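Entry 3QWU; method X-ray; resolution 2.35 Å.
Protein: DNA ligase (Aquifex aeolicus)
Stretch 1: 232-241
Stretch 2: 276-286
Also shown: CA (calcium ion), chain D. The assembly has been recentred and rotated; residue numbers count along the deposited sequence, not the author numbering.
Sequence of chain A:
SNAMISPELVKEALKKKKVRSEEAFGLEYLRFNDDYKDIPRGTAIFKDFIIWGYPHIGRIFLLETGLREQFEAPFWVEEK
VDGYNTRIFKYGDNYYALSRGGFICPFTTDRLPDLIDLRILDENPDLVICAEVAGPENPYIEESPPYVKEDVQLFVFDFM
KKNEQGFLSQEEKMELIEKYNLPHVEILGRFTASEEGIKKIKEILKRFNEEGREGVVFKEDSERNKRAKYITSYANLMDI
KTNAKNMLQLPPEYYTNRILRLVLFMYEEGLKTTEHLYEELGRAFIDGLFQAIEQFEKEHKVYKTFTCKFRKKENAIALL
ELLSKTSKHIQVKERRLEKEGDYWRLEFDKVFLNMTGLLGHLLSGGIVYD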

# COMPACT_ATOMS: atom_id res chain seq x y z
N THR A 232 -13.43 15.62 -0.35
CA THR A 232 -13.24 16.18 0.98
C THR A 232 -12.33 15.27 1.81
O THR A 232 -12.17 14.08 1.53
N SER A 233 -11.71 15.84 2.83
CA SER A 233 -10.82 15.07 3.65
C SER A 233 -11.63 14.07 4.43
O SER A 233 -11.19 12.93 4.57
N TYR A 234 -12.84 14.48 4.86
CA TYR A 234 -13.77 13.54 5.49
C TYR A 234 -14.00 12.27 4.66
O TYR A 234 -13.91 11.14 5.17
N ALA A 235 -14.29 12.43 3.38
CA ALA A 235 -14.55 11.26 2.56
C ALA A 235 -13.30 10.47 2.36
O ALA A 235 -13.36 9.26 2.27
N ASN A 236 -12.18 11.12 2.18
CA ASN A 236 -10.92 10.42 2.05
C ASN A 236 -10.62 9.57 3.28
O ASN A 236 -10.35 8.39 3.17
N LEU A 237 -10.76 10.18 4.46
CA LEU A 237 -10.63 9.44 5.70
C LEU A 237 -11.57 8.19 5.77
O LEU A 237 -11.13 7.09 6.04
N MET A 238 -12.86 8.40 5.51
CA MET A 238 -13.87 7.37 5.61
C MET A 238 -13.55 6.23 4.61
O MET A 238 -13.79 5.08 4.89
N ASP A 239 -13.04 6.57 3.43
CA ASP A 239 -12.62 5.50 2.52
C ASP A 239 -11.55 4.64 3.15
O ASP A 239 -11.65 3.42 3.05
N ILE A 240 -10.58 5.25 3.84
CA ILE A 240 -9.52 4.44 4.39
C ILE A 240 -10.14 3.51 5.42
O ILE A 240 -9.95 2.31 5.36
N LYS A 241 -10.96 4.06 6.29
CA LYS A 241 -11.61 3.27 7.36
C LYS A 241 -12.52 2.17 6.89
O LYS A 241 -12.43 1.04 7.39
N HIS A 276 -5.73 18.16 13.73
CA HIS A 276 -6.62 17.10 14.15
C HIS A 276 -6.59 15.94 13.14
O HIS A 276 -7.00 14.84 13.47
N LEU A 277 -6.11 16.19 11.91
CA LEU A 277 -6.05 15.15 10.89
C LEU A 277 -5.00 14.07 11.24
O LEU A 277 -5.10 12.95 10.81
N TYR A 278 -4.03 14.39 12.06
CA TYR A 278 -3.13 13.35 12.51
C TYR A 278 -3.89 12.22 13.18
O TYR A 278 -3.86 11.06 12.71
N GLU A 279 -4.61 12.55 14.26
CA GLU A 279 -5.34 11.53 14.99
C GLU A 279 -6.37 10.89 14.09
O GLU A 279 -6.55 9.67 14.09
N GLU A 280 -7.06 11.69 13.31
CA GLU A 280 -8.07 11.15 12.43
C GLU A 280 -7.48 10.18 11.41
O GLU A 280 -8.01 9.06 11.23
N LEU A 281 -6.34 10.51 10.79
CA LEU A 281 -5.74 9.54 9.86
C LEU A 281 -5.38 8.18 10.57
O LEU A 281 -5.64 7.12 10.04
N GLY A 282 -4.83 8.25 11.78
CA GLY A 282 -4.53 7.10 12.62
C GLY A 282 -5.76 6.26 12.93
O GLY A 282 -5.75 5.03 12.83
N ARG A 283 -6.84 6.94 13.31
CA ARG A 283 -8.12 6.26 13.57
C ARG A 283 -8.68 5.63 12.37
O ARG A 283 -9.26 4.60 12.45
N ALA A 284 -8.57 6.27 11.24
CA ALA A 284 -9.07 5.66 10.06
C ALA A 284 -8.41 4.28 9.87
O ALA A 284 -9.12 3.32 9.66
N PHE A 285 -7.08 4.15 9.96
CA PHE A 285 -6.45 2.85 9.78
C PHE A 285 -6.67 1.96 10.98
O PHE A 285 -7.00 0.79 10.85
N ILE A 286 -6.45 2.48 12.16
CA ILE A 286 -6.44 1.64 13.31
C ILE A 286 -7.86 1.16 13.66
O ILE A 286 -8.05 -0.02 13.95

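Two helices, 233-241 and 276-286, pack side by side with their N-to-C directions 28° apart. Their axes come within 8.0 Å. The backbones converge toward the C-terminal end: the CA atoms of S233 and L277 are 8.7 Å apart, those of K241 and A284 only 4.4 Å. The small side chain of A284 suits this close approach.

The contact is mainly apolar. L237 points toward the second helix and sits as a knob among L277, E280, L281 and A284. Its rotamer is m, t. L237 CD1 lies 3.6 Å from L277 CD1 and 3.9 Å from E280 CB. L237 CD2 reaches L281 CA at 3.7 Å and A284 CB at 4.3 Å. L277 (m, m) starts sideways, but its end comes nearer. It also marks the wider end of the contact, where S233 CB is 4.5 Å from L277 CD1.

I240, one turn further on, also points in. It is m, t, and its CD1 extends to L281 CD1 at 3.7 Å. L281 is t, p; its CB is set sideways and its end turns in. A284 points toward the first helix and thus meets both L237 and I240.

The CA-to-CB bond of F285 points away, yet with chi1 m (-75°) the ring comes back to I240. I240 CG2 sits over one face of the F285 ring, 3.6 Å from its centroid and 18° off the normal, a CH-pi contact. Its closest ring atom is F285 CE1, 3.4 Å from I240 CG2.

No hydrogen bond crosses between the helices. The nearest equivalent is a CA-H...O contact, with K241 CA 3.4 Å from A284 O. The side chain of K241 starts sideways with chi1 t and leads away at its end; on the way, K241 CD passes 4.3 Å from R283 O.

Some polar side chains bond within their own stretch. T232 (p) caps the first helix: A235 N donates to T232 OG1 at 3.2 Å. In the second helix, R283 NE and E279 OE2 form a salt bridge at 2.7 Å. H276 ND1 gives a weak hydrogen bond to E280 OE2 at 2.7 Å.

The calcium ion lies off the interface. D239, whose CB points away from the second helix, binds it through OD1, with D239 OD1 to CA 2.5 Å. Waters 1 and 2 bind CA through their O atoms at 2.2 and 2.4 Å, and two further ligand atoms come from elsewhere in the structure.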

# COMPACT_ATOMS: atom_id res chain seq x y z
CB THR A 232 -14.57 16.32 1.70
OG1 THR A 232 -15.21 15.02 1.82
CG2 THR A 232 -15.49 17.34 0.94
CB SER A 233 -10.02 15.94 4.58
OG SER A 233 -10.88 16.78 5.23
CB TYR A 234 -15.11 14.19 5.79
CG TYR A 234 -16.22 13.21 6.16
CD1 TYR A 234 -16.93 12.50 5.15
CD2 TYR A 234 -16.57 12.99 7.50
CE1 TYR A 234 -17.94 11.63 5.48
CE2 TYR A 234 -17.58 12.11 7.84
CZ TYR A 234 -18.26 11.44 6.84
OH TYR A 234 -19.27 10.58 7.17
CB ALA A 235 -15.14 11.67 1.23
CB ASN A 236 -9.75 11.40 1.78
CG ASN A 236 -9.73 11.90 0.36
OD1 ASN A 236 -9.85 11.09 -0.58
ND2 ASN A 236 -9.52 13.19 0.17
CB LEU A 237 -10.86 10.36 6.88
CG LEU A 237 -9.74 11.34 7.12
CD1 LEU A 237 -10.20 12.44 8.09
CD2 LEU A 237 -8.49 10.62 7.60
CB MET A 238 -15.25 7.93 5.24
CG MET A 238 -16.22 8.24 6.31
SD MET A 238 -16.35 7.13 7.78
CE MET A 238 -15.13 7.97 8.85
CB ASP A 239 -12.11 6.00 1.18
CG ASP A 239 -13.24 6.52 0.31
OD1 ASP A 239 -14.42 6.23 0.58
OD2 ASP A 239 -12.92 7.23 -0.65
CB ILE A 240 -8.38 5.29 4.97
CG1 ILE A 240 -7.77 6.12 3.86
CG2 ILE A 240 -7.34 4.39 5.55
CD1 ILE A 240 -6.64 7.01 4.29
CB LYS A 241 -12.42 4.19 8.28
CG LYS A 241 -13.40 3.49 9.24
CD LYS A 241 -13.01 3.56 10.70
CE LYS A 241 -14.05 2.91 11.63
NZ LYS A 241 -14.35 3.83 12.84
CB HIS A 276 -8.06 17.64 14.29
CG HIS A 276 -8.64 18.15 13.00
ND1 HIS A 276 -9.37 17.34 12.15
CD2 HIS A 276 -8.57 19.37 12.40
CE1 HIS A 276 -9.75 18.05 11.09
NE2 HIS A 276 -9.27 19.28 11.21
CB LEU A 277 -5.77 15.71 9.52
CG LEU A 277 -6.90 16.24 8.64
CD1 LEU A 277 -8.09 15.27 8.59
CD2 LEU A 277 -7.36 17.63 9.10
CB TYR A 278 -2.11 13.93 13.47
CG TYR A 278 -1.13 14.86 12.84
CD1 TYR A 278 -0.32 14.45 11.79
CD2 TYR A 278 -1.00 16.15 13.28
CE1 TYR A 278 0.61 15.33 11.20
CE2 TYR A 278 -0.07 17.05 12.70
CZ TYR A 278 0.74 16.62 11.67
OH TYR A 278 1.62 17.48 11.10
CB GLU A 279 -6.00 12.10 16.27
CG GLU A 279 -6.42 10.98 17.26
CD GLU A 279 -7.43 11.41 18.34
OE1 GLU A 279 -7.23 12.48 18.96
OE2 GLU A 279 -8.41 10.65 18.57
CB GLU A 280 -8.89 12.28 11.79
CG GLU A 280 -9.89 12.92 12.78
CD GLU A 280 -10.23 14.42 12.46
OE1 GLU A 280 -10.22 14.77 11.27
OE2 GLU A 280 -10.51 15.24 13.42
CB LEU A 281 -4.58 10.15 9.03
CG LEU A 281 -3.85 9.12 8.13
CD1 LEU A 281 -4.76 8.45 7.08
CD2 LEU A 281 -2.59 9.71 7.48
CB ARG A 283 -9.14 7.24 14.15
CG ARG A 283 -8.87 7.51 15.60
CD ARG A 283 -9.94 8.38 16.21
NE ARG A 283 -9.72 8.46 17.65
CZ ARG A 283 -10.01 7.49 18.53
NH1 ARG A 283 -10.56 6.32 18.15
NH2 ARG A 283 -9.72 7.70 19.82
CB ALA A 284 -8.86 6.55 8.90
CB PHE A 285 -4.96 2.96 9.61
CG PHE A 285 -4.52 3.47 8.26
CD1 PHE A 285 -4.59 2.66 7.13
CD2 PHE A 285 -3.98 4.71 8.13
CE1 PHE A 285 -4.16 3.11 5.91
CE2 PHE A 285 -3.59 5.15 6.88
CZ PHE A 285 -3.66 4.32 5.79
CB ILE A 286 -5.85 2.34 14.52
CG1 ILE A 286 -4.35 2.63 14.28
CG2 ILE A 286 -6.08 1.48 15.75
CD1 ILE A 286 -3.61 3.42 15.43
CA CA D . -16.57 7.59 0.59
O HOH W 1 -15.14 8.32 -0.98
O HOH W 2 -16.51 6.09 -1.22